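Long-range contact in cellulase (Xanthomonas axonopodis pv. citri, PDB 5HOS), which probably hydrolyses internal beta-1,4-glucosidic bonds of cellulose, as an endo-beta-1,4-glucanase of glycosyl hydrolase family 5: residues A[69-83]-A[107-121]. Numbering follows the deposited sequence.
Sequences NTVRLPILWERLQPR and KMYVIVDVHNYAKYY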
loop_
_atom_site.group_PDB
_atom_site.type_symbol
_atom_site.label_atom_id
_atom_site.label_comp_id
_atom_site.label_asym_id
_atom_site.label_seq_id
_atom_site.Cartn_x
_atom_site.Cartn_y
_atom_site.Cartn_z
ATOM N N ASN A 69 -8.498 -8.973 -7.150
ATOM C CA ASN A 69 -8.470 -8.055 -8.284
ATOM C C ASN A 69 -7.417 -6.953 -8.197
ATOM O O ASN A 69 -7.407 -6.068 -9.038
ATOM C CB ASN A 69 -9.860 -7.448 -8.521
ATOM C CG ASN A 69 -10.265 -6.452 -7.443
ATOM O OD1 ASN A 69 -9.606 -6.323 -6.419
ATOM N ND2 ASN A 69 -11.358 -5.740 -7.678
ATOM N N THR A 70 -6.531 -7.001 -7.204
ATOM C CA THR A 70 -5.583 -5.907 -6.963
ATOM C C THR A 70 -4.202 -6.432 -6.587
ATOM O O THR A 70 -4.081 -7.377 -5.824
ATOM C CB THR A 70 -6.114 -4.971 -5.854
ATOM O OG1 THR A 70 -7.404 -4.470 -6.238
ATOM C CG2 THR A 70 -5.181 -3.789 -5.610
ATOM N N VAL A 71 -3.176 -5.816 -7.165
ATOM C CA VAL A 71 -1.788 -6.004 -6.769
ATOM C C VAL A 71 -1.287 -4.662 -6.264
ATOM O O VAL A 71 -1.421 -3.650 -6.951
ATOM C CB VAL A 71 -0.923 -6.484 -7.960
ATOM C CG1 VAL A 71 0.567 -6.286 -7.701
ATOM C CG2 VAL A 71 -1.242 -7.943 -8.260
ATOM N N ARG A 72 -0.721 -4.646 -5.062
ATOM C CA ARG A 72 0.045 -3.491 -4.621
ATOM C C ARG A 72 1.481 -3.793 -4.978
ATOM O O ARG A 72 2.018 -4.853 -4.602
ATOM C CB ARG A 72 -0.129 -3.205 -3.128
ATOM C CG ARG A 72 0.623 -1.978 -2.615
ATOM C CD ARG A 72 0.045 -1.545 -1.280
ATOM N NE ARG A 72 0.687 -0.405 -0.629
ATOM C CZ ARG A 72 1.677 -0.464 0.270
ATOM N NH1 ARG A 72 2.243 -1.623 0.622
ATOM N NH2 ARG A 72 2.113 0.660 0.830
ATOM N N LEU A 73 2.086 -2.875 -5.722
ATOM C CA LEU A 73 3.432 -3.056 -6.249
ATOM C C LEU A 73 4.401 -2.036 -5.650
ATOM O O LEU A 73 4.463 -0.894 -6.108
ATOM C CB LEU A 73 3.394 -2.933 -7.770
ATOM C CG LEU A 73 4.696 -3.214 -8.512
ATOM C CD1 LEU A 73 4.979 -4.707 -8.521
ATOM C CD2 LEU A 73 4.626 -2.650 -9.924
ATOM N N PRO A 74 5.156 -2.445 -4.614
ATOM C CA PRO A 74 6.190 -1.590 -4.078
ATOM C C PRO A 74 7.315 -1.362 -5.086
ATOM O O PRO A 74 7.812 -2.327 -5.681
ATOM C CB PRO A 74 6.728 -2.389 -2.888
ATOM C CG PRO A 74 5.624 -3.269 -2.478
ATOM C CD PRO A 74 4.994 -3.660 -3.785
ATOM N N ILE A 75 7.675 -0.094 -5.276
ATOM C CA ILE A 75 8.822 0.313 -6.083
ATOM C C ILE A 75 9.647 1.297 -5.276
ATOM O O ILE A 75 9.125 1.924 -4.350
ATOM C CB ILE A 75 8.410 0.915 -7.444
ATOM C CG1 ILE A 75 7.626 2.233 -7.302
ATOM C CG2 ILE A 75 7.579 -0.091 -8.220
ATOM C CD1 ILE A 75 8.460 3.490 -7.339
ATOM N N LEU A 76 10.934 1.405 -5.608
ATOM C CA LEU A 76 11.831 2.347 -4.942
ATOM C C LEU A 76 11.912 3.637 -5.711
ATOM O O LEU A 76 12.277 3.626 -6.888
ATOM C CB LEU A 76 13.254 1.797 -4.838
ATOM C CG LEU A 76 13.734 1.064 -3.600
ATOM C CD1 LEU A 76 15.255 1.025 -3.649
ATOM C CD2 LEU A 76 13.263 1.694 -2.302
ATOM N N TRP A 77 11.622 4.749 -5.041
ATOM C CA TRP A 77 11.707 6.087 -5.644
ATOM C C TRP A 77 13.028 6.264 -6.413
ATOM O O TRP A 77 13.032 6.690 -7.561
ATOM C CB TRP A 77 11.586 7.159 -4.549
ATOM C CG TRP A 77 11.437 8.592 -5.009
ATOM C CD1 TRP A 77 11.600 9.097 -6.273
ATOM C CD2 TRP A 77 11.145 9.714 -4.177
ATOM N NE1 TRP A 77 11.413 10.450 -6.276
ATOM C CE2 TRP A 77 11.138 10.860 -5.000
ATOM C CE3 TRP A 77 10.892 9.862 -2.806
ATOM C CZ2 TRP A 77 10.868 12.144 -4.502
ATOM C CZ3 TRP A 77 10.626 11.153 -2.307
ATOM C CH2 TRP A 77 10.623 12.265 -3.152
ATOM N N GLU A 78 14.136 5.901 -5.778
ATOM C CA GLU A 78 15.458 6.156 -6.341
ATOM C C GLU A 78 15.759 5.330 -7.587
ATOM O O GLU A 78 16.568 5.750 -8.427
ATOM C CB GLU A 78 16.546 5.921 -5.291
ATOM C CG GLU A 78 16.443 6.875 -4.106
ATOM C CD GLU A 78 15.570 6.380 -2.963
ATOM O OE1 GLU A 78 14.858 5.354 -3.098
ATOM O OE2 GLU A 78 15.590 7.044 -1.906
ATOM N N ARG A 79 15.127 4.165 -7.707
ATOM C CA ARG A 79 15.231 3.358 -8.926
ATOM C C ARG A 79 14.397 3.951 -10.061
ATOM O O ARG A 79 14.815 3.940 -11.210
ATOM C CB ARG A 79 14.817 1.919 -8.654
ATOM C CG ARG A 79 15.752 1.224 -7.678
ATOM C CD ARG A 79 15.503 -0.266 -7.583
ATOM N NE ARG A 79 16.582 -0.886 -6.800
ATOM C CZ ARG A 79 16.446 -1.736 -5.784
ATOM N NH1 ARG A 79 15.258 -2.187 -5.379
ATOM N NH2 ARG A 79 17.551 -2.182 -5.177
ATOM N N LEU A 80 13.216 4.459 -9.736
ATOM C CA LEU A 80 12.353 5.082 -10.736
ATOM C C LEU A 80 12.796 6.495 -11.142
ATOM O O LEU A 80 12.631 6.870 -12.302
ATOM C CB LEU A 80 10.907 5.094 -10.257
ATOM C CG LEU A 80 9.876 5.678 -11.235
ATOM C CD1 LEU A 80 9.850 4.927 -12.559
ATOM C CD2 LEU A 80 8.510 5.670 -10.590
ATOM N N GLN A 81 13.323 7.271 -10.194
ATOM C CA GLN A 81 13.765 8.642 -10.448
ATOM C C GLN A 81 15.091 8.878 -9.733
ATOM O O GLN A 81 15.109 9.354 -8.601
ATOM C CB GLN A 81 12.712 9.650 -10.005
ATOM C CG GLN A 81 13.017 11.068 -10.466
ATOM C CD GLN A 81 12.042 12.089 -9.929
ATOM O OE1 GLN A 81 11.568 11.971 -8.799
ATOM N NE2 GLN A 81 11.751 13.112 -10.727
ATOM N N PRO A 82 16.209 8.534 -10.397
ATOM C CA PRO A 82 17.528 8.589 -9.738
ATOM C C PRO A 82 18.032 9.982 -9.325
ATOM O O PRO A 82 18.907 10.069 -8.466
ATOM C CB PRO A 82 18.462 7.954 -10.779
ATOM C CG PRO A 82 17.579 7.075 -11.595
ATOM C CD PRO A 82 16.285 7.835 -11.694
ATOM N N ARG A 83 17.493 11.047 -9.922
ATOM C CA ARG A 83 17.885 12.418 -9.604
ATOM C C ARG A 83 16.673 13.270 -9.309
ATOM O O ARG A 83 15.661 13.163 -10.000
ATOM C CB ARG A 83 18.659 13.037 -10.772
ATOM C CG ARG A 83 19.998 12.373 -11.014
ATOM C CD ARG A 83 20.754 13.021 -12.164
ATOM N NE ARG A 83 22.025 12.335 -12.381
ATOM C CZ ARG A 83 23.154 12.550 -11.699
ATOM N NH1 ARG A 83 23.227 13.459 -10.721
ATOM N NH2 ARG A 83 24.240 11.838 -12.002
ATOM N N LYS A 107 -7.117 -9.139 -15.438
ATOM C CA LYS A 107 -8.226 -8.286 -14.976
ATOM C C LYS A 107 -8.023 -7.743 -13.547
ATOM O O LYS A 107 -8.939 -7.756 -12.714
ATOM C CB LYS A 107 -9.569 -9.009 -15.131
ATOM C CG LYS A 107 -9.829 -9.504 -16.557
ATOM C CD LYS A 107 -11.251 -10.032 -16.723
ATOM C CE LYS A 107 -11.383 -11.000 -17.895
ATOM N NZ LYS A 107 -10.853 -10.462 -19.178
ATOM N N MET A 108 -6.808 -7.267 -13.285
ATOM C CA MET A 108 -6.454 -6.722 -11.988
ATOM C C MET A 108 -6.044 -5.254 -12.085
ATOM O O MET A 108 -5.638 -4.768 -13.155
ATOM C CB MET A 108 -5.317 -7.535 -11.363
ATOM C CG MET A 108 -5.659 -8.996 -11.124
ATOM S SD MET A 108 -4.278 -9.907 -10.426
ATOM C CE MET A 108 -4.524 -9.673 -8.672
ATOM N N TYR A 109 -6.170 -4.566 -10.952
ATOM C CA TYR A 109 -5.652 -3.213 -10.745
ATOM C C TYR A 109 -4.253 -3.289 -10.140
ATOM O O TYR A 109 -3.904 -4.288 -9.510
ATOM C CB TYR A 109 -6.556 -2.450 -9.774
ATOM C CG TYR A 109 -7.985 -2.270 -10.235
ATOM C CD1 TYR A 109 -8.962 -3.211 -9.931
ATOM C CD2 TYR A 109 -8.363 -1.147 -10.964
ATOM C CE1 TYR A 109 -10.274 -3.049 -10.350
ATOM C CE2 TYR A 109 -9.675 -0.974 -11.389
ATOM C CZ TYR A 109 -10.624 -1.927 -11.073
ATOM O OH TYR A 109 -11.935 -1.758 -11.486
ATOM N N VAL A 110 -3.470 -2.219 -10.320
ATOM C CA VAL A 110 -2.134 -2.114 -9.716
ATOM C C VAL A 110 -2.058 -0.817 -8.930
ATOM O O VAL A 110 -2.297 0.257 -9.487
ATOM C CB VAL A 110 -0.996 -2.146 -10.759
ATOM C CG1 VAL A 110 0.360 -1.898 -10.117
ATOM C CG2 VAL A 110 -0.969 -3.479 -11.470
ATOM N N ILE A 111 -1.708 -0.925 -7.649
ATOM C CA ILE A 111 -1.326 0.228 -6.851
ATOM C C ILE A 111 0.168 0.393 -7.025
ATOM O O ILE A 111 0.933 -0.500 -6.644
ATOM C CB ILE A 111 -1.634 0.033 -5.349
ATOM C CG1 ILE A 111 -3.124 -0.227 -5.118
ATOM C CG2 ILE A 111 -1.166 1.240 -4.526
ATOM C CD1 ILE A 111 -3.421 -0.902 -3.787
ATOM N N VAL A 112 0.588 1.511 -7.598
ATOM C CA VAL A 112 2.003 1.850 -7.647
ATOM C C VAL A 112 2.338 2.462 -6.294
ATOM O O VAL A 112 1.884 3.559 -5.984
ATOM C CB VAL A 112 2.338 2.829 -8.786
ATOM C CG1 VAL A 112 3.823 3.185 -8.760
ATOM C CG2 VAL A 112 1.953 2.230 -10.131
ATOM N N ASP A 113 3.127 1.740 -5.498
ATOM C CA ASP A 113 3.462 2.127 -4.116
ATOM C C ASP A 113 4.898 2.616 -4.099
ATOM O O ASP A 113 5.830 1.821 -4.216
ATOM C CB ASP A 113 3.240 0.920 -3.167
ATOM C CG ASP A 113 4.156 0.914 -1.926
ATOM O OD1 ASP A 113 4.511 1.986 -1.389
ATOM O OD2 ASP A 113 4.514 -0.204 -1.487
ATOM N N VAL A 114 5.070 3.924 -3.935
ATOM C CA VAL A 114 6.399 4.511 -3.784
ATOM C C VAL A 114 6.813 4.157 -2.352
ATOM O O VAL A 114 6.336 4.763 -1.391
ATOM C CB VAL A 114 6.383 6.034 -4.021
ATOM C CG1 VAL A 114 7.769 6.632 -3.814
ATOM C CG2 VAL A 114 5.874 6.338 -5.429
ATOM N N HIS A 115 7.693 3.160 -2.237
ATOM C CA HIS A 115 7.906 2.434 -0.989
ATOM C C HIS A 115 9.083 3.009 -0.224
ATOM O O HIS A 115 10.084 2.332 0.002
ATOM C CB HIS A 115 8.084 0.937 -1.274
ATOM C CG HIS A 115 7.827 0.049 -0.093
ATOM N ND1 HIS A 115 6.578 -0.449 0.207
ATOM C CD2 HIS A 115 8.665 -0.465 0.838
ATOM C CE1 HIS A 115 6.653 -1.219 1.277
ATOM N NE2 HIS A 115 7.909 -1.242 1.681
ATOM N N ASN A 116 8.934 4.261 0.204
ATOM C CA ASN A 116 10.079 5.085 0.605
ATOM C C ASN A 116 10.100 5.738 1.991
ATOM O O ASN A 116 11.054 6.437 2.309
ATOM C CB ASN A 116 10.335 6.127 -0.481
ATOM C CG ASN A 116 11.323 5.630 -1.494
ATOM O OD1 ASN A 116 10.992 4.767 -2.309
ATOM N ND2 ASN A 116 12.567 6.111 -1.409
ATOM N N TYR A 117 9.079 5.508 2.813
ATOM C CA TYR A 117 9.080 6.005 4.194
ATOM C C TYR A 117 9.298 7.527 4.273
ATOM O O TYR A 117 9.876 8.030 5.229
ATOM C CB TYR A 117 10.105 5.222 5.037
ATOM C CG TYR A 117 9.936 3.728 4.928
ATOM C CD1 TYR A 117 9.038 3.053 5.744
ATOM C CD2 TYR A 117 10.638 2.988 3.972
ATOM C CE1 TYR A 117 8.854 1.683 5.631
ATOM C CE2 TYR A 117 10.460 1.619 3.847
ATOM C CZ TYR A 117 9.573 0.969 4.688
ATOM O OH TYR A 117 9.389 -0.388 4.576
ATOM N N ALA A 118 8.791 8.235 3.261
ATOM C CA ALA A 118 8.909 9.690 3.107
ATOM C C ALA A 118 10.356 10.196 3.043
ATOM O O ALA A 118 10.641 11.324 3.439
ATOM C CB ALA A 118 8.108 10.422 4.182
ATOM N N LYS A 119 11.247 9.358 2.516
ATOM C CA LYS A 119 12.643 9.705 2.337
ATOM C C LYS A 119 13.084 9.504 0.884
ATOM O O LYS A 119 12.585 8.619 0.179
ATOM C CB LYS A 119 13.524 8.869 3.267
ATOM C CG LYS A 119 13.371 9.248 4.728
ATOM C CD LYS A 119 14.218 8.356 5.623
ATOM C CE LYS A 119 14.419 8.997 6.989
ATOM N NZ LYS A 119 14.447 7.968 8.059
ATOM N N TYR A 120 14.021 10.349 0.463
ATOM C CA TYR A 120 14.684 10.256 -0.833
ATOM C C TYR A 120 16.176 10.294 -0.549
ATOM O O TYR A 120 16.671 11.275 0.012
ATOM C CB TYR A 120 14.255 11.427 -1.705
ATOM C CG TYR A 120 14.734 11.378 -3.133
ATOM C CD1 TYR A 120 14.388 10.316 -3.978
ATOM C CD2 TYR A 120 15.517 12.404 -3.654
ATOM C CE1 TYR A 120 14.823 10.276 -5.297
ATOM C CE2 TYR A 120 15.943 12.382 -4.968
ATOM C CZ TYR A 120 15.596 11.319 -5.788
ATOM O OH TYR A 120 16.054 11.299 -7.087
ATOM N N TYR A 121 16.873 9.215 -0.903
ATOM C CA TYR A 121 18.271 8.976 -0.515
ATOM C C TYR A 121 18.510 9.235 0.982
ATOM O O TYR A 121 19.502 9.867 1.370
ATOM C CB TYR A 121 19.236 9.809 -1.382
ATOM C CG TYR A 121 19.322 9.372 -2.832
ATOM C CD1 TYR A 121 20.146 8.320 -3.213
ATOM C CD2 TYR A 121 18.575 10.014 -3.826
ATOM C CE1 TYR A 121 20.236 7.916 -4.537
ATOM C CE2 TYR A 121 18.656 9.622 -5.154
ATOM C CZ TYR A 121 19.489 8.579 -5.510
ATOM O OH TYR A 121 19.577 8.180 -6.826
#
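T70-I75 and Y109-V114 run side by side as the second and third strands of the (beta/alpha)8 (TIM) barrel of family 5, with a 22° angle between their axes. Helix 90-105 links them in a beta-alpha-beta unit. The ladder pairs T70 with Y109 and ends with I75 beside V114. Seven backbone hydrogen bonds join it, from Y109 N to N69 O through H115 N to I75 O. V71, L73 and I75 share one face with V110, V112 and V114, toward the outer helices; L73 reaches A99 and V110 reaches A103 of helix 90-105. T70, R72, I111 and D113 point into the barrel.

There the guanidinium of R72 stacks almost flat on the D113 carboxylate, with planes 12° apart. D113 OD2 lies over the guanidinium face, 3.4 Å from R72 NH1. The attraction is ionic, because no N-H points at this oxygen. R72 NH1 is hydrogen-bonded to N33 and NH2 to N158, and R72 also forms salt bridges with E227 and E271. H115 ND1 donates to the syn lone pair of D113 OD2 at 2.7 Å. P74 lies alongside H115.

Beyond the strands, N116 OD1 accepts W77 N at 2.8 Å, and N116 ND2 gives a straight bond to E78 OE1 at 2.9 Å. The E78 chain turns about its CB-CG bond (chi2 90°), which lets OE2 take Y121 N on its anti lone pair. E78 CG then sits over the face of the Y121 ring, 3.6 Å from its centroid. W77 and Y120 meet obliquely, with Y120 CD1 3.3 Å from W77 CD2. Y120 OH donates to Q81 O at 2.6 Å, and Y121 OH donates to P82 O.

Both E78 carboxylate oxygens are thus bonded, tying helix 77-80 to the loop after the third strand. Inside the barrel, R72 is held between D113, E227 and E271, and the H115 bond probably limits rotation of the D113 carboxylate.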